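Local coordinates for alpha-L-rhamnosidase (Aspergillus terreus, PDB 6GSZ), which probably hydrolyses terminal non-reducing alpha-L-rhamnose residues in alpha-L-rhamnosides, a glycosidase that also binds calcium, at residues A147-T152 with Y157-N162; T152-Y157 with H292-P297; L229-V234 with S249-S254. All blocks are in the same frame, centred on the assembly; numbering follows the deposited sequence.

Interaction 1. Residues A147-T152 with Y157-N162. With CA (calcium ion), chain B.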
loop_
_atom_site.group_PDB
_atom_site.type_symbol
_atom_site.label_atom_id
_atom_site.label_comp_id
_atom_site.label_asym_id
_atom_site.label_seq_id
_atom_site.Cartn_x
_atom_site.Cartn_y
_atom_site.Cartn_z
ATOM N N ALA A 147 31.381 -0.748 1.768
ATOM C CA ALA A 147 31.023 -1.746 0.794
ATOM C C ALA A 147 29.517 -1.709 0.559
ATOM O O ALA A 147 28.738 -1.409 1.478
ATOM C CB ALA A 147 31.502 -3.123 1.222
ATOM N N ARG A 148 29.147 -2.064 -0.676
ATOM C CA ARG A 148 27.754 -2.115 -1.091
ATOM C C ARG A 148 27.437 -3.438 -1.783
ATOM O O ARG A 148 28.266 -3.981 -2.485
ATOM C CB ARG A 148 27.428 -0.994 -2.086
ATOM C CG ARG A 148 27.643 0.416 -1.548
ATOM C CD ARG A 148 26.643 0.788 -0.465
ATOM N NE ARG A 148 26.850 2.128 0.026
ATOM C CZ ARG A 148 27.541 2.459 1.132
ATOM N NH1 ARG A 148 28.055 1.539 1.938
ATOM N NH2 ARG A 148 27.648 3.747 1.447
ATOM N N LEU A 149 26.213 -3.932 -1.553
ATOM C CA LEU A 149 25.665 -5.048 -2.328
ATOM C C LEU A 149 24.467 -4.524 -3.104
ATOM O O LEU A 149 23.550 -3.937 -2.485
ATOM C CB LEU A 149 25.228 -6.206 -1.436
ATOM C CG LEU A 149 24.693 -7.411 -2.203
ATOM C CD1 LEU A 149 25.789 -8.083 -3.036
ATOM C CD2 LEU A 149 24.077 -8.409 -1.252
ATOM N N TYR A 150 24.486 -4.725 -4.417
ATOM C CA TYR A 150 23.407 -4.397 -5.317
ATOM C C TYR A 150 22.835 -5.711 -5.829
ATOM O O TYR A 150 23.621 -6.579 -6.283
ATOM C CB TYR A 150 23.942 -3.578 -6.473
ATOM C CG TYR A 150 24.650 -2.331 -6.040
ATOM C CD1 TYR A 150 23.928 -1.208 -5.689
ATOM C CD2 TYR A 150 26.028 -2.231 -5.997
ATOM C CE1 TYR A 150 24.564 -0.031 -5.326
ATOM C CE2 TYR A 150 26.665 -1.048 -5.648
ATOM C CZ TYR A 150 25.926 0.069 -5.302
ATOM O OH TYR A 150 26.620 1.219 -4.975
ATOM N N ILE A 151 21.533 -5.963 -5.668
ATOM C CA ILE A 151 21.052 -7.321 -5.864
ATOM C C ILE A 151 19.586 -7.335 -6.248
ATOM O O ILE A 151 18.777 -6.543 -5.732
ATOM C CB ILE A 151 21.321 -8.135 -4.586
ATOM C CG1 ILE A 151 20.852 -9.585 -4.724
ATOM C CG2 ILE A 151 20.764 -7.463 -3.347
ATOM C CD1 ILE A 151 21.446 -10.537 -3.695
ATOM N N THR A 152 19.237 -8.266 -7.119
ATOM C CA THR A 152 17.871 -8.611 -7.385
ATOM C C THR A 152 17.793 -10.067 -7.817
ATOM O O THR A 152 18.796 -10.758 -7.929
ATOM C CB THR A 152 17.219 -7.697 -8.430
ATOM O OG1 THR A 152 15.803 -7.870 -8.374
ATOM C CG2 THR A 152 17.704 -7.922 -9.842
ATOM N N TYR A 157 14.796 -13.175 -3.313
ATOM C CA TYR A 157 16.096 -13.549 -2.792
ATOM C C TYR A 157 16.204 -13.285 -1.293
ATOM O O TYR A 157 15.590 -12.361 -0.734
ATOM C CB TYR A 157 17.261 -12.873 -3.536
ATOM C CG TYR A 157 17.305 -11.407 -3.239
ATOM C CD1 TYR A 157 16.573 -10.498 -3.983
ATOM C CD2 TYR A 157 18.041 -10.928 -2.144
ATOM C CE1 TYR A 157 16.563 -9.150 -3.647
ATOM C CE2 TYR A 157 18.007 -9.589 -1.784
ATOM C CZ TYR A 157 17.265 -8.711 -2.539
ATOM O OH TYR A 157 17.210 -7.406 -2.113
ATOM N N GLU A 158 17.106 -14.027 -0.654
ATOM C CA GLU A 158 17.601 -13.759 0.683
ATOM C C GLU A 158 19.111 -13.958 0.644
ATOM O O GLU A 158 19.565 -15.081 0.363
ATOM C CB GLU A 158 17.004 -14.697 1.721
ATOM C CG GLU A 158 17.477 -14.461 3.123
ATOM C CD GLU A 158 16.653 -15.210 4.174
ATOM O OE1 GLU A 158 15.794 -16.049 3.798
ATOM O OE2 GLU A 158 16.837 -14.932 5.355
ATOM N N ALA A 159 19.894 -12.926 0.921
ATOM C CA ALA A 159 21.343 -12.945 0.862
ATOM C C ALA A 159 21.970 -12.957 2.254
ATOM O O ALA A 159 21.445 -12.395 3.212
ATOM C CB ALA A 159 21.885 -11.768 0.088
ATOM N N ARG A 160 23.102 -13.665 2.343
ATOM C CA ARG A 160 23.904 -13.739 3.568
ATOM C C ARG A 160 25.365 -13.488 3.185
ATOM O O ARG A 160 25.859 -14.026 2.175
ATOM C CB ARG A 160 23.795 -15.115 4.235
ATOM C CG ARG A 160 22.372 -15.577 4.518
ATOM C CD ARG A 160 22.227 -16.870 5.297
ATOM N NE ARG A 160 22.550 -16.604 6.696
ATOM C CZ ARG A 160 21.721 -16.050 7.588
ATOM N NH1 ARG A 160 20.489 -15.717 7.237
ATOM N NH2 ARG A 160 22.133 -15.839 8.832
ATOM N N ILE A 161 26.095 -12.742 4.014
ATOM C CA ILE A 161 27.508 -12.558 3.826
ATOM C C ILE A 161 28.192 -13.025 5.106
ATOM O O ILE A 161 27.874 -12.535 6.203
ATOM C CB ILE A 161 27.883 -11.111 3.508
ATOM C CG1 ILE A 161 27.402 -10.752 2.105
ATOM C CG2 ILE A 161 29.394 -10.899 3.638
ATOM C CD1 ILE A 161 27.517 -9.240 1.798
ATOM N N ASN A 162 29.068 -14.039 4.998
ATOM C CA ASN A 162 29.695 -14.642 6.182
ATOM C C ASN A 162 28.646 -15.041 7.242
ATOM O O ASN A 162 28.808 -14.745 8.434
ATOM C CB ASN A 162 30.774 -13.715 6.736
ATOM C CG ASN A 162 31.816 -13.338 5.704
ATOM O OD1 ASN A 162 32.308 -14.210 4.981
ATOM N ND2 ASN A 162 32.225 -12.079 5.635
HETATM CA CA CA B . 14.125 -16.903 5.164
HETATM O O HOH W 1 15.618 -18.189 5.562
HETATM O O HOH W 2 13.389 -17.370 7.219
#
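Ile151 lies over one face of the Tyr157 ring. CG1 stands 4.0 Å above the ring centre, only 10° off its normal, a CH-pi contact. The two ends of the isoleucine then spread over the same ring, CD1 lying 3.8 Å from Tyr157 CD2 and CG2 3.8 Å from Tyr157 CZ. A chi1 of 70° sets the tyrosine CG between its own backbone N and carbonyl carbon and leans the ring toward Thr152, whose CA is 4.0 Å from Tyr157 CE1. The phenol OH is held by Asn185 and Tyr187. One step along, the small CB of Ala159 faces the notch between the tips of Ile151 and Leu149, 4.0 Å from Ile151 CD1 and 4.2 Å from Leu149 CD2; Val202 packs beside it. Glu158 points away from 147-152, and its extended chain delivers OE1 to a calcium ion at 2.3 Å. Two waters and Ser392 also bind that ion, while OE2 forms a salt bridge with Arg165. The axes of the two short segments come within 8.4 Å, their directions 153° apart (nearly antiparallel). They belong to different sheets, so this is the apolar interior of a two-sheet beta-sandwich, consistent with a galactose-binding-like domain.

Interaction 2. Residues T152-Y157 with H292-P297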
loop_
_atom_site.group_PDB
_atom_site.type_symbol
_atom_site.label_atom_id
_atom_site.label_comp_id
_atom_site.label_asym_id
_atom_site.label_seq_id
_atom_site.Cartn_x
_atom_site.Cartn_y
_atom_site.Cartn_z
ATOM N N THR A 152 19.237 -8.266 -7.119
ATOM C CA THR A 152 17.871 -8.611 -7.385
ATOM C C THR A 152 17.793 -10.067 -7.817
ATOM O O THR A 152 18.796 -10.758 -7.929
ATOM C CB THR A 152 17.219 -7.697 -8.430
ATOM O OG1 THR A 152 15.803 -7.870 -8.374
ATOM C CG2 THR A 152 17.704 -7.922 -9.842
ATOM N N ALA A 153 16.569 -10.541 -8.041
ATOM C CA ALA A 153 16.374 -11.909 -8.494
ATOM C C ALA A 153 15.297 -11.960 -9.559
ATOM O O ALA A 153 14.381 -11.099 -9.599
ATOM C CB ALA A 153 15.932 -12.773 -7.336
ATOM N N LEU A 154 15.396 -12.990 -10.388
ATOM C CA LEU A 154 14.287 -13.430 -11.207
ATOM C C LEU A 154 13.529 -14.433 -10.336
ATOM O O LEU A 154 13.788 -15.656 -10.376
ATOM C CB LEU A 154 14.806 -14.018 -12.511
ATOM C CG LEU A 154 15.211 -13.028 -13.594
ATOM C CD1 LEU A 154 16.274 -12.058 -13.136
ATOM C CD2 LEU A 154 15.626 -13.812 -14.839
ATOM N N GLY A 155 12.707 -13.907 -9.455
ATOM C CA GLY A 155 12.176 -14.589 -8.303
ATOM C C GLY A 155 12.244 -13.690 -7.113
ATOM O O GLY A 155 11.912 -12.486 -7.220
ATOM N N LEU A 156 12.606 -14.247 -5.963
ATOM C CA LEU A 156 12.805 -13.517 -4.702
ATOM C C LEU A 156 14.112 -13.987 -4.094
ATOM O O LEU A 156 14.494 -15.164 -4.331
ATOM C CB LEU A 156 11.647 -13.803 -3.754
ATOM C CG LEU A 156 10.258 -13.363 -4.245
ATOM C CD1 LEU A 156 9.145 -13.887 -3.307
ATOM C CD2 LEU A 156 10.149 -11.842 -4.439
ATOM N N TYR A 157 14.796 -13.175 -3.313
ATOM C CA TYR A 157 16.096 -13.549 -2.792
ATOM C C TYR A 157 16.204 -13.285 -1.293
ATOM O O TYR A 157 15.590 -12.361 -0.734
ATOM C CB TYR A 157 17.261 -12.873 -3.536
ATOM C CG TYR A 157 17.305 -11.407 -3.239
ATOM C CD1 TYR A 157 16.573 -10.498 -3.983
ATOM C CD2 TYR A 157 18.041 -10.928 -2.144
ATOM C CE1 TYR A 157 16.563 -9.150 -3.647
ATOM C CE2 TYR A 157 18.007 -9.589 -1.784
ATOM C CZ TYR A 157 17.265 -8.711 -2.539
ATOM O OH TYR A 157 17.210 -7.406 -2.113
ATOM N N HIS A 292 25.393 -20.740 -14.826
ATOM C CA HIS A 292 25.497 -20.211 -16.202
ATOM C C HIS A 292 24.736 -18.889 -16.285
ATOM O O HIS A 292 23.929 -18.631 -15.396
ATOM C CB HIS A 292 25.020 -21.268 -17.218
ATOM C CG HIS A 292 23.608 -21.688 -17.035
ATOM N ND1 HIS A 292 23.263 -22.851 -16.385
ATOM C CD2 HIS A 292 22.445 -21.122 -17.442
ATOM C CE1 HIS A 292 21.950 -22.973 -16.374
ATOM N NE2 HIS A 292 21.424 -21.927 -17.019
ATOM N N GLU A 293 24.959 -18.130 -17.360
ATOM C CA GLU A 293 24.335 -16.834 -17.542
ATOM C C GLU A 293 22.946 -16.986 -18.174
ATOM O O GLU A 293 22.751 -17.873 -19.052
ATOM C CB GLU A 293 25.225 -15.917 -18.383
ATOM C CG GLU A 293 24.718 -14.491 -18.444
ATOM C CD GLU A 293 25.310 -13.610 -19.524
ATOM O OE1 GLU A 293 26.231 -14.055 -20.172
ATOM O OE2 GLU A 293 24.800 -12.471 -19.695
ATOM N N LEU A 294 22.007 -16.138 -17.777
ATOM C CA LEU A 294 20.672 -15.998 -18.397
ATOM C C LEU A 294 20.619 -14.641 -19.100
ATOM O O LEU A 294 20.896 -13.628 -18.460
ATOM C CB LEU A 294 19.613 -16.004 -17.287
ATOM C CG LEU A 294 19.387 -17.322 -16.595
ATOM C CD1 LEU A 294 18.103 -17.266 -15.771
ATOM C CD2 LEU A 294 19.335 -18.442 -17.593
ATOM N N SER A 295 20.213 -14.628 -20.374
ATOM C CA SER A 295 20.046 -13.357 -21.093
ATOM C C SER A 295 19.037 -12.463 -20.366
ATOM O O SER A 295 17.962 -12.906 -19.984
ATOM C CB SER A 295 19.612 -13.633 -22.495
ATOM O OG SER A 295 19.392 -12.447 -23.216
ATOM N N PHE A 296 19.419 -11.195 -20.156
ATOM C CA PHE A 296 18.555 -10.269 -19.375
ATOM C C PHE A 296 18.879 -8.819 -19.717
ATOM O O PHE A 296 20.044 -8.417 -19.652
ATOM C CB PHE A 296 18.774 -10.480 -17.877
ATOM C CG PHE A 296 17.893 -9.603 -17.035
ATOM C CD1 PHE A 296 16.620 -10.033 -16.725
ATOM C CD2 PHE A 296 18.349 -8.404 -16.516
ATOM C CE1 PHE A 296 15.797 -9.284 -15.921
ATOM C CE2 PHE A 296 17.516 -7.646 -15.720
ATOM C CZ PHE A 296 16.248 -8.082 -15.439
ATOM N N PRO A 297 17.870 -7.999 -20.082
ATOM C CA PRO A 297 18.140 -6.593 -20.375
ATOM C C PRO A 297 18.204 -5.687 -19.144
ATOM O O PRO A 297 17.157 -5.418 -18.514
ATOM C CB PRO A 297 16.984 -6.216 -21.306
ATOM C CG PRO A 297 15.866 -7.140 -20.952
ATOM C CD PRO A 297 16.477 -8.383 -20.353
#
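Leu154 reaches out from the end of strand 144-154 to touch Leu294 and Phe296, joining a beta-sandwich to the two-stranded antiparallel sheet of 116-119 and 291-294 and the loop that follows it. Thr152 and Ala153 lead up to this residue along the strand. Leu154 itself pairs by backbone with Gly228, while Tyr209 and His182 pack against its side chain. A chi1 of -80° puts CG anti to its carbonyl carbon, turning the two methyls to the second segment. Gly155 follows with a positive phi of 136°, a conformation in which a CB would collide with the carbonyl O of Leu154, and the chain turns here. Leu156 then pairs with Gly205 of strand 196-205, in the other sheet, and Tyr157 continues the new strand. Across the contact, Leu294 and Phe296 both rest on Val116. The leucine divides its branches between them: Leu154 CD2 lies 4.4 Å from Leu294 CD1, and the other methyl goes to the phenylalanine. The side chains of Leu154 and Phe296 run past each other in opposite directions, with Leu154 CD1 4.0 Å from Phe296 CE1 and 4.1 Å from Phe296 CD1.

Interaction 3. Residues L229-V234 with S249-S254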
loop_
_atom_site.group_PDB
_atom_site.type_symbol
_atom_site.label_atom_id
_atom_site.label_comp_id
_atom_site.label_asym_id
_atom_site.label_seq_id
_atom_site.Cartn_x
_atom_site.Cartn_y
_atom_site.Cartn_z
ATOM N N LEU A 229 19.663 -15.005 -10.395
ATOM C CA LEU A 229 20.243 -14.065 -9.419
ATOM C C LEU A 229 21.100 -13.049 -10.189
ATOM O O LEU A 229 21.912 -13.411 -11.032
ATOM C CB LEU A 229 21.167 -14.845 -8.472
ATOM C CG LEU A 229 22.003 -14.001 -7.514
ATOM C CD1 LEU A 229 21.126 -13.222 -6.553
ATOM C CD2 LEU A 229 23.018 -14.842 -6.794
ATOM N N LEU A 230 20.941 -11.760 -9.861
ATOM C CA LEU A 230 21.880 -10.725 -10.300
ATOM C C LEU A 230 22.440 -10.058 -9.045
ATOM O O LEU A 230 21.650 -9.541 -8.221
ATOM C CB LEU A 230 21.137 -9.697 -11.158
ATOM C CG LEU A 230 21.999 -8.517 -11.656
ATOM C CD1 LEU A 230 23.105 -9.011 -12.609
ATOM C CD2 LEU A 230 21.132 -7.459 -12.328
ATOM N N SER A 231 23.767 -9.940 -8.947
ATOM C CA SER A 231 24.414 -9.447 -7.724
ATOM C C SER A 231 25.711 -8.724 -8.106
ATOM O O SER A 231 26.468 -9.252 -8.903
ATOM C CB SER A 231 24.656 -10.607 -6.773
ATOM O OG SER A 231 25.224 -10.209 -5.527
ATOM N N LEU A 232 25.987 -7.590 -7.485
ATOM C CA LEU A 232 27.289 -6.969 -7.568
ATOM C C LEU A 232 27.664 -6.478 -6.171
ATOM O O LEU A 232 26.938 -5.639 -5.598
ATOM C CB LEU A 232 27.277 -5.803 -8.562
ATOM C CG LEU A 232 28.631 -5.107 -8.747
ATOM C CD1 LEU A 232 29.635 -6.078 -9.375
ATOM C CD2 LEU A 232 28.467 -3.793 -9.536
ATOM N N LEU A 233 28.796 -6.945 -5.655
ATOM C CA LEU A 233 29.403 -6.450 -4.431
ATOM C C LEU A 233 30.528 -5.493 -4.824
ATOM O O LEU A 233 31.368 -5.830 -5.643
ATOM C CB LEU A 233 29.960 -7.610 -3.610
ATOM C CG LEU A 233 30.558 -7.203 -2.267
ATOM C CD1 LEU A 233 29.467 -6.886 -1.279
ATOM C CD2 LEU A 233 31.450 -8.302 -1.723
ATOM N N VAL A 234 30.472 -4.260 -4.309
ATOM C CA VAL A 234 31.476 -3.249 -4.590
ATOM C C VAL A 234 32.128 -2.877 -3.256
ATOM O O VAL A 234 31.437 -2.366 -2.349
ATOM C CB VAL A 234 30.851 -2.013 -5.259
ATOM C CG1 VAL A 234 31.945 -1.030 -5.639
ATOM C CG2 VAL A 234 30.037 -2.372 -6.489
ATOM N N SER A 249 29.467 -16.994 -13.951
ATOM C CA SER A 249 29.517 -18.454 -14.089
ATOM C C SER A 249 30.574 -19.079 -13.179
ATOM O O SER A 249 30.799 -20.309 -13.216
ATOM C CB SER A 249 29.828 -18.824 -15.511
ATOM O OG SER A 249 31.225 -18.695 -15.749
ATOM N N SER A 250 31.304 -18.272 -12.386
ATOM C CA SER A 250 32.223 -18.774 -11.347
ATOM C C SER A 250 31.522 -19.214 -10.047
ATOM O O SER A 250 32.166 -19.817 -9.181
ATOM C CB SER A 250 33.359 -17.827 -11.028
ATOM O OG SER A 250 32.871 -16.688 -10.318
ATOM N N TRP A 251 30.239 -18.865 -9.882
ATOM C CA TRP A 251 29.510 -19.253 -8.699
ATOM C C TRP A 251 29.137 -20.734 -8.777
ATOM O O TRP A 251 29.114 -21.314 -9.854
ATOM C CB TRP A 251 28.286 -18.335 -8.564
ATOM C CG TRP A 251 28.528 -16.898 -8.229
ATOM C CD1 TRP A 251 29.416 -16.028 -8.807
ATOM C CD2 TRP A 251 27.822 -16.178 -7.225
ATOM N NE1 TRP A 251 29.283 -14.787 -8.252
ATOM C CE2 TRP A 251 28.335 -14.866 -7.267
ATOM C CE3 TRP A 251 26.849 -16.506 -6.265
ATOM C CZ2 TRP A 251 27.842 -13.867 -6.429
ATOM C CZ3 TRP A 251 26.362 -15.500 -5.451
ATOM C CH2 TRP A 251 26.899 -14.217 -5.505
ATOM N N LYS A 252 28.797 -21.267 -7.622
ATOM C CA LYS A 252 28.265 -22.627 -7.516
ATOM C C LYS A 252 26.857 -22.594 -6.950
ATOM O O LYS A 252 26.425 -21.587 -6.367
ATOM C CB LYS A 252 29.140 -23.505 -6.633
ATOM C CG LYS A 252 30.558 -23.712 -7.174
ATOM C CD LYS A 252 31.259 -24.857 -6.456
ATOM C CE LYS A 252 32.723 -24.978 -6.747
ATOM N NZ LYS A 252 33.191 -26.219 -6.099
ATOM N N SER A 253 26.104 -23.660 -7.160
ATOM C CA SER A 253 24.692 -23.711 -6.797
ATOM C C SER A 253 24.299 -25.088 -6.265
ATOM O O SER A 253 24.937 -26.127 -6.535
ATOM C CB SER A 253 23.812 -23.359 -7.994
ATOM O OG SER A 253 23.994 -24.300 -9.040
ATOM N N SER A 254 23.237 -25.137 -5.494
ATOM C CA SER A 254 22.698 -26.398 -4.923
ATOM C C SER A 254 21.284 -26.149 -4.435
ATOM O O SER A 254 20.959 -25.033 -4.012
ATOM C CB SER A 254 23.534 -26.813 -3.741
ATOM O OG SER A 254 23.064 -28.003 -3.157
#
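Leu229 and Trp251 cross at about a right angle, the leucine meeting the far end of the indole with a single methyl. CD2 of Leu229 lies 3.7 Å from Trp251 CZ3 and 4.1 Å from Trp251 CH2, so the benzo half of the ring system takes the whole apolar contact, met obliquely. The leucine has CG anti to its backbone N (chi1 172°), which carries CD2 across to the tryptophan. Ser231, which is split between two conformers, comes near Trp251 CH2 in one of them, a doubtful contact. The other end of the indole is polar and pinned: NE1 bonds to Pro246 O, on the strand that pairs with 228-237, and this should limit rotation of the ring. The indole therefore spans from its own chain to the opposite sheet, touching it by the CZ3-CH2 end of the benzo ring and by an N-H. Phe134 packs against both Leu229 and Trp251, and Lys136 also touches the indole; both come from strand 132-140, which pairs with 252-254. Trp251 O is bonded to Thr291 OG1 as the chain enters 252-254. A buried tryptophan set between the facing sheets is part of the apolar interior of a beta-sandwich, here consistent with a galactose-binding-like domain.

How the interactions relate
All three contacts lie in the alpha-L-rhamnosidase N-terminal domain and are built round the neighbouring strands 144-154 and 228-237. Interaction 1 joins interaction 3 by backbone pairing, Tyr150 O to Leu232 N at 2.8 Å, and interaction 2 joins it through Thr152 N to Leu230 O at 2.9 Å. Interaction 3 is centred about 10 Å from each of the others, whose own centres are about 14 Å apart. Interactions 1 and 3 pack the two sheets face to face; interaction 2 packs the end of strand 144-154, just before the turn to 156-161, on the small sheet of 116-119 and 291-294 and the loop after it. Calcium is bound in interaction 1, with the Leu229 side chain about 9 Å from that of Glu158. The glucose pocket, which includes Asp460 and Glu740, uses none of these segments.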